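Local coordinates for extracellular matrix-binding protein ebh (Staphylococcus aureus subsp. aureus, PDB 4KJM) that probably helps the bacterium adhere to host extracellular matrix as part of a very large surface adhesin, at residues 4-18 with 34-46. Sequence-based numbering, arbitrary orientation. Where two conformers were deposited one is given.
Sequences MGNLQTAINDKSGTL and YNQAVSAAETILN. With ZN (zinc ion), chain E.
Helix 4-11 packs against helix 34-44 with their axes 10.0 Å apart and N-to-C directions 137° apart, whereas helix 14-18, beyond the type I turn Ile11 to Lys14, runs almost antiparallel to it at 173°. This joins the N-terminal helices of the FIVAR helical bundle to helix 28-44, and helix 55-71 also touches Met4 and Ile44. Leu45 has the greatest contact area here: its CD2 lies 3.7 Å from Leu7 CD2 and also meets the aliphatic CG of Gln8, a residue suited to a half-exposed border. The methyl of Ala41 fills the interface, its CB 3.7 Å from Leu7 CD1, while Met4, a selenomethionine, brings its CE to 3.9 Å from Ile44 CG2. At the other end Tyr34, its CG anti to the backbone N (chi1 175°), sends the ring across to helix 14-18, where Leu18 CD2 meets its edge. The hydroxyl of this buried tyrosine hydrogen-bonds a water that donates to Ala10 O, linking the ring to the last part of helix 4-11. Asp13 OD1 binds zinc, and its OD2 pairs with Lys69. Lys14 lays its methylenes over Val38 CG1, and its NZ donates to the syn lone pair of Glu42 OE2 at 2.6 Å, with a water bridging NZ to OE1.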
loop_
_atom_site.group_PDB
_atom_site.type_symbol
_atom_site.label_atom_id
_atom_site.label_comp_id
_atom_site.label_asym_id
_atom_site.label_seq_id
_atom_site.Cartn_x
_atom_site.Cartn_y
_atom_site.Cartn_z
HETATM N N MSE A 4 -0.620 -18.156 -11.064
HETATM C CA MSE A 4 0.778 -17.651 -11.239
HETATM C C MSE A 4 0.787 -16.133 -11.455
HETATM O O MSE A 4 1.563 -15.428 -10.835
HETATM C CB MSE A 4 1.620 -18.352 -12.291
HETATM C CG MSE A 4 2.040 -19.748 -11.857
HETATM SE SE MSE A 4 3.530 -19.775 -10.553
HETATM C CE MSE A 4 4.200 -21.604 -10.835
ATOM N N GLY A 5 -0.058 -15.632 -12.339
ATOM C CA GLY A 5 -0.247 -14.220 -12.561
ATOM C C GLY A 5 -0.565 -13.403 -11.308
ATOM O O GLY A 5 -0.023 -12.332 -11.096
ATOM N N ASN A 6 -1.485 -13.900 -10.508
ATOM C CA ASN A 6 -1.819 -13.264 -9.243
ATOM C C ASN A 6 -0.623 -13.237 -8.302
ATOM O O ASN A 6 -0.437 -12.273 -7.598
ATOM C CB ASN A 6 -2.998 -13.942 -8.579
ATOM C CG ASN A 6 -4.321 -13.463 -9.122
ATOM O OD1 ASN A 6 -4.507 -13.370 -10.315
ATOM N ND2 ASN A 6 -5.241 -13.127 -8.231
ATOM N N LEU A 7 0.141 -14.322 -8.248
ATOM C CA LEU A 7 1.294 -14.384 -7.370
ATOM C C LEU A 7 2.316 -13.338 -7.779
ATOM O O LEU A 7 2.863 -12.623 -6.971
ATOM C CB LEU A 7 1.915 -15.799 -7.426
ATOM C CG LEU A 7 3.062 -16.082 -6.428
ATOM C CD1 LEU A 7 2.639 -15.800 -5.009
ATOM C CD2 LEU A 7 3.563 -17.489 -6.571
ATOM N N GLN A 8 2.543 -13.238 -9.083
ATOM C CA GLN A 8 3.448 -12.241 -9.657
ATOM C C GLN A 8 3.032 -10.848 -9.296
ATOM O O GLN A 8 3.871 -10.026 -8.982
ATOM C CB GLN A 8 3.477 -12.445 -11.183
ATOM C CG GLN A 8 4.227 -13.694 -11.537
ATOM C CD GLN A 8 5.514 -13.328 -12.185
ATOM O OE1 GLN A 8 5.760 -13.695 -13.377
ATOM N NE2 GLN A 8 6.288 -12.488 -11.487
ATOM N N THR A 9 1.719 -10.575 -9.379
ATOM C CA THR A 9 1.177 -9.274 -8.988
ATOM C C THR A 9 1.643 -8.920 -7.498
ATOM O O THR A 9 2.252 -7.852 -7.214
ATOM C CB THR A 9 -0.354 -9.243 -9.256
ATOM O OG1 THR A 9 -0.623 -9.387 -10.669
ATOM C CG2 THR A 9 -0.963 -7.967 -8.794
ATOM N N ALA A 10 1.530 -9.892 -6.587
ATOM C CA ALA A 10 2.144 -9.707 -5.245
ATOM C C ALA A 10 3.703 -9.599 -5.182
ATOM O O ALA A 10 4.238 -8.735 -4.471
ATOM C CB ALA A 10 1.580 -10.797 -4.345
ATOM N N ILE A 11 4.504 -10.409 -5.853
ATOM C CA ILE A 11 5.947 -10.301 -5.626
ATOM C C ILE A 11 6.510 -8.967 -6.230
ATOM O O ILE A 11 7.429 -8.371 -5.713
ATOM C CB ILE A 11 6.812 -11.563 -5.960
ATOM C CG1 ILE A 11 7.332 -11.565 -7.342
ATOM C CG2 ILE A 11 6.100 -12.868 -5.717
ATOM C CD1 ILE A 11 8.767 -11.122 -7.433
ATOM N N ASN A 12 5.937 -8.528 -7.334
ATOM C CA ASN A 12 6.419 -7.364 -8.066
ATOM C C ASN A 12 6.100 -6.064 -7.305
ATOM O O ASN A 12 6.535 -4.987 -7.660
ATOM C CB ASN A 12 5.780 -7.322 -9.451
ATOM C CG ASN A 12 6.401 -8.287 -10.439
ATOM O OD1 ASN A 12 7.479 -8.825 -10.213
ATOM N ND2 ASN A 12 5.722 -8.497 -11.547
ATOM N N ASP A 13 5.335 -6.191 -6.241
ATOM C CA ASP A 13 5.034 -5.040 -5.416
ATOM C C ASP A 13 5.929 -4.865 -4.189
ATOM O O ASP A 13 5.805 -3.943 -3.431
ATOM C CB ASP A 13 3.613 -5.087 -4.960
ATOM C CG ASP A 13 3.171 -3.796 -4.418
ATOM O OD1 ASP A 13 3.594 -2.812 -5.001
ATOM O OD2 ASP A 13 2.444 -3.788 -3.444
ATOM N N LYS A 14 6.810 -5.819 -4.058
ATOM C CA LYS A 14 7.792 -5.939 -3.042
ATOM C C LYS A 14 8.507 -4.613 -2.774
ATOM O O LYS A 14 8.511 -4.123 -1.685
ATOM C CB LYS A 14 8.757 -7.012 -3.498
ATOM C CG LYS A 14 9.963 -7.287 -2.648
ATOM C CD LYS A 14 10.924 -8.144 -3.454
ATOM C CE LYS A 14 12.349 -8.190 -2.945
ATOM N NZ LYS A 14 12.979 -9.530 -3.171
ATOM N N SER A 15 9.094 -4.038 -3.796
ATOM C CA SER A 15 9.972 -2.927 -3.526
ATOM C C SER A 15 9.207 -1.654 -3.007
ATOM O O SER A 15 9.725 -0.932 -2.133
ATOM C CB SER A 15 10.919 -2.694 -4.721
ATOM O OG SER A 15 10.226 -2.233 -5.844
ATOM N N GLY A 16 8.008 -1.370 -3.530
ATOM C CA GLY A 16 7.240 -0.245 -3.075
ATOM C C GLY A 16 6.716 -0.498 -1.626
ATOM O O GLY A 16 6.662 0.412 -0.772
ATOM N N THR A 17 6.407 -1.747 -1.335
ATOM C CA THR A 17 6.001 -2.098 0.010
ATOM C C THR A 17 7.140 -1.880 0.987
ATOM O O THR A 17 6.945 -1.276 2.066
ATOM C CB THR A 17 5.446 -3.546 0.089
ATOM O OG1 THR A 17 4.325 -3.682 -0.785
ATOM C CG2 THR A 17 5.035 -3.856 1.506
ATOM N N LEU A 18 8.330 -2.324 0.612
ATOM C CA LEU A 18 9.435 -2.304 1.511
ATOM C C LEU A 18 9.860 -0.850 1.774
ATOM O O LEU A 18 10.568 -0.586 2.724
ATOM C CB LEU A 18 10.608 -3.074 0.943
ATOM C CG LEU A 18 10.494 -4.597 0.868
ATOM C CD1 LEU A 18 11.766 -5.323 0.338
ATOM C CD2 LEU A 18 10.042 -5.142 2.180
ATOM N N TYR A 34 6.664 -10.814 6.217
ATOM C CA TYR A 34 6.434 -10.337 4.838
ATOM C C TYR A 34 7.650 -10.702 3.972
ATOM O O TYR A 34 7.491 -11.269 2.860
ATOM C CB TYR A 34 6.142 -8.837 4.804
ATOM C CG TYR A 34 6.019 -8.313 3.405
ATOM C CD1 TYR A 34 4.872 -8.603 2.641
ATOM C CD2 TYR A 34 7.002 -7.533 2.833
ATOM C CE1 TYR A 34 4.735 -8.112 1.341
ATOM C CE2 TYR A 34 6.911 -7.110 1.503
ATOM C CZ TYR A 34 5.746 -7.323 0.799
ATOM O OH TYR A 34 5.661 -6.925 -0.538
ATOM N N ASN A 35 8.847 -10.403 4.453
ATOM C CA ASN A 35 10.041 -10.773 3.694
ATOM C C ASN A 35 10.125 -12.254 3.404
ATOM O O ASN A 35 10.429 -12.652 2.299
ATOM C CB ASN A 35 11.324 -10.395 4.456
ATOM C CG ASN A 35 11.561 -8.891 4.491
ATOM O OD1 ASN A 35 11.373 -8.233 3.504
ATOM N ND2 ASN A 35 12.032 -8.384 5.617
ATOM N N GLN A 36 9.859 -13.076 4.391
ATOM C CA GLN A 36 9.934 -14.537 4.199
ATOM C C GLN A 36 8.891 -15.041 3.186
ATOM O O GLN A 36 9.196 -15.863 2.326
ATOM C CB GLN A 36 9.769 -15.189 5.573
ATOM C CG GLN A 36 10.991 -14.886 6.419
ATOM C CD GLN A 36 10.847 -15.230 7.901
ATOM O OE1 GLN A 36 11.543 -14.671 8.772
ATOM N NE2 GLN A 36 9.972 -16.172 8.192
ATOM N N ALA A 37 7.670 -14.470 3.235
ATOM C CA ALA A 37 6.585 -14.843 2.282
ATOM C C ALA A 37 6.962 -14.453 0.846
ATOM O O ALA A 37 6.716 -15.223 -0.108
ATOM C CB ALA A 37 5.251 -14.158 2.655
ATOM N N VAL A 38 7.522 -13.234 0.691
ATOM C CA VAL A 38 7.970 -12.773 -0.611
ATOM C C VAL A 38 9.088 -13.689 -1.163
ATOM O O VAL A 38 9.015 -14.089 -2.282
ATOM C CB VAL A 38 8.359 -11.287 -0.616
ATOM C CG1 VAL A 38 8.862 -10.903 -2.000
ATOM C CG2 VAL A 38 7.160 -10.414 -0.314
ATOM N N SER A 39 10.082 -14.040 -0.336
ATOM C CA SER A 39 11.143 -14.931 -0.760
ATOM C C SER A 39 10.622 -16.290 -1.175
ATOM O O SER A 39 11.046 -16.872 -2.221
ATOM C CB SER A 39 12.170 -15.132 0.371
ATOM O OG SER A 39 12.679 -13.905 0.754
ATOM N N ALA A 40 9.703 -16.825 -0.384
ATOM C CA ALA A 40 9.064 -18.134 -0.729
ATOM C C ALA A 40 8.298 -18.064 -2.101
ATOM O O ALA A 40 8.364 -18.981 -2.901
ATOM C CB ALA A 40 8.159 -18.614 0.421
ATOM N N ALA A 41 7.594 -16.960 -2.366
ATOM C CA ALA A 41 6.861 -16.788 -3.592
ATOM C C ALA A 41 7.855 -16.666 -4.734
ATOM O O ALA A 41 7.614 -17.229 -5.800
ATOM C CB ALA A 41 6.013 -15.552 -3.563
ATOM N N GLU A 42 8.987 -15.946 -4.503
ATOM C CA GLU A 42 10.018 -15.764 -5.539
ATOM C C GLU A 42 10.632 -17.097 -5.942
ATOM O O GLU A 42 10.974 -17.325 -7.109
ATOM C CB GLU A 42 11.096 -14.766 -5.089
ATOM C CG GLU A 42 10.664 -13.302 -5.117
ATOM C CD GLU A 42 11.666 -12.342 -4.422
ATOM O OE1 GLU A 42 12.576 -12.802 -3.697
ATOM O OE2 GLU A 42 11.529 -11.109 -4.602
ATOM N N THR A 43 10.769 -17.982 -4.972
ATOM C CA THR A 43 11.293 -19.323 -5.215
ATOM C C THR A 43 10.385 -20.055 -6.210
ATOM O O THR A 43 10.846 -20.587 -7.198
ATOM C CB THR A 43 11.421 -20.097 -3.889
ATOM O OG1 THR A 43 12.513 -19.562 -3.152
ATOM C CG2 THR A 43 11.663 -21.626 -4.139
ATOM N N ILE A 44 9.082 -20.017 -5.961
ATOM C CA ILE A 44 8.087 -20.592 -6.866
ATOM C C ILE A 44 8.105 -19.943 -8.255
ATOM O O ILE A 44 8.210 -20.625 -9.261
ATOM C CB ILE A 44 6.670 -20.526 -6.240
ATOM C CG1 ILE A 44 6.607 -21.516 -5.078
ATOM C CG2 ILE A 44 5.601 -20.811 -7.294
ATOM C CD1 ILE A 44 5.488 -21.213 -4.112
ATOM N N LEU A 45 8.055 -18.617 -8.308
ATOM C CA LEU A 45 8.098 -17.908 -9.582
ATOM C C LEU A 45 9.412 -18.177 -10.313
ATOM O O LEU A 45 9.562 -17.758 -11.454
ATOM C CB LEU A 45 7.907 -16.412 -9.378
ATOM C CG LEU A 45 6.583 -16.067 -8.702
ATOM C CD1 LEU A 45 6.532 -14.602 -8.288
ATOM C CD2 LEU A 45 5.428 -16.419 -9.605
ATOM N N ASN A 46 10.357 -18.857 -9.650
ATOM C CA ASN A 46 11.430 -19.628 -10.319
ATOM C C ASN A 46 11.256 -21.146 -10.071
ATOM O O ASN A 46 11.948 -22.002 -10.634
ATOM C CB ASN A 46 12.794 -19.123 -9.818
ATOM C CG ASN A 46 12.860 -17.596 -9.725
ATOM O OD1 ASN A 46 13.452 -17.043 -8.803
ATOM N ND2 ASN A 46 12.251 -16.915 -10.682
HETATM ZN ZN ZN E . 2.983 -1.007 -4.861
HETATM O O HOH W 1 3.499 -7.572 -1.859
HETATM O O HOH W 2 2.622 -0.917 -3.106
HETATM O O HOH W 3 13.389 -11.582 -1.523
HETATM O O HOH W 4 3.860 0.198 -6.726
HETATM O O HOH W 5 3.561 0.224 -3.364
#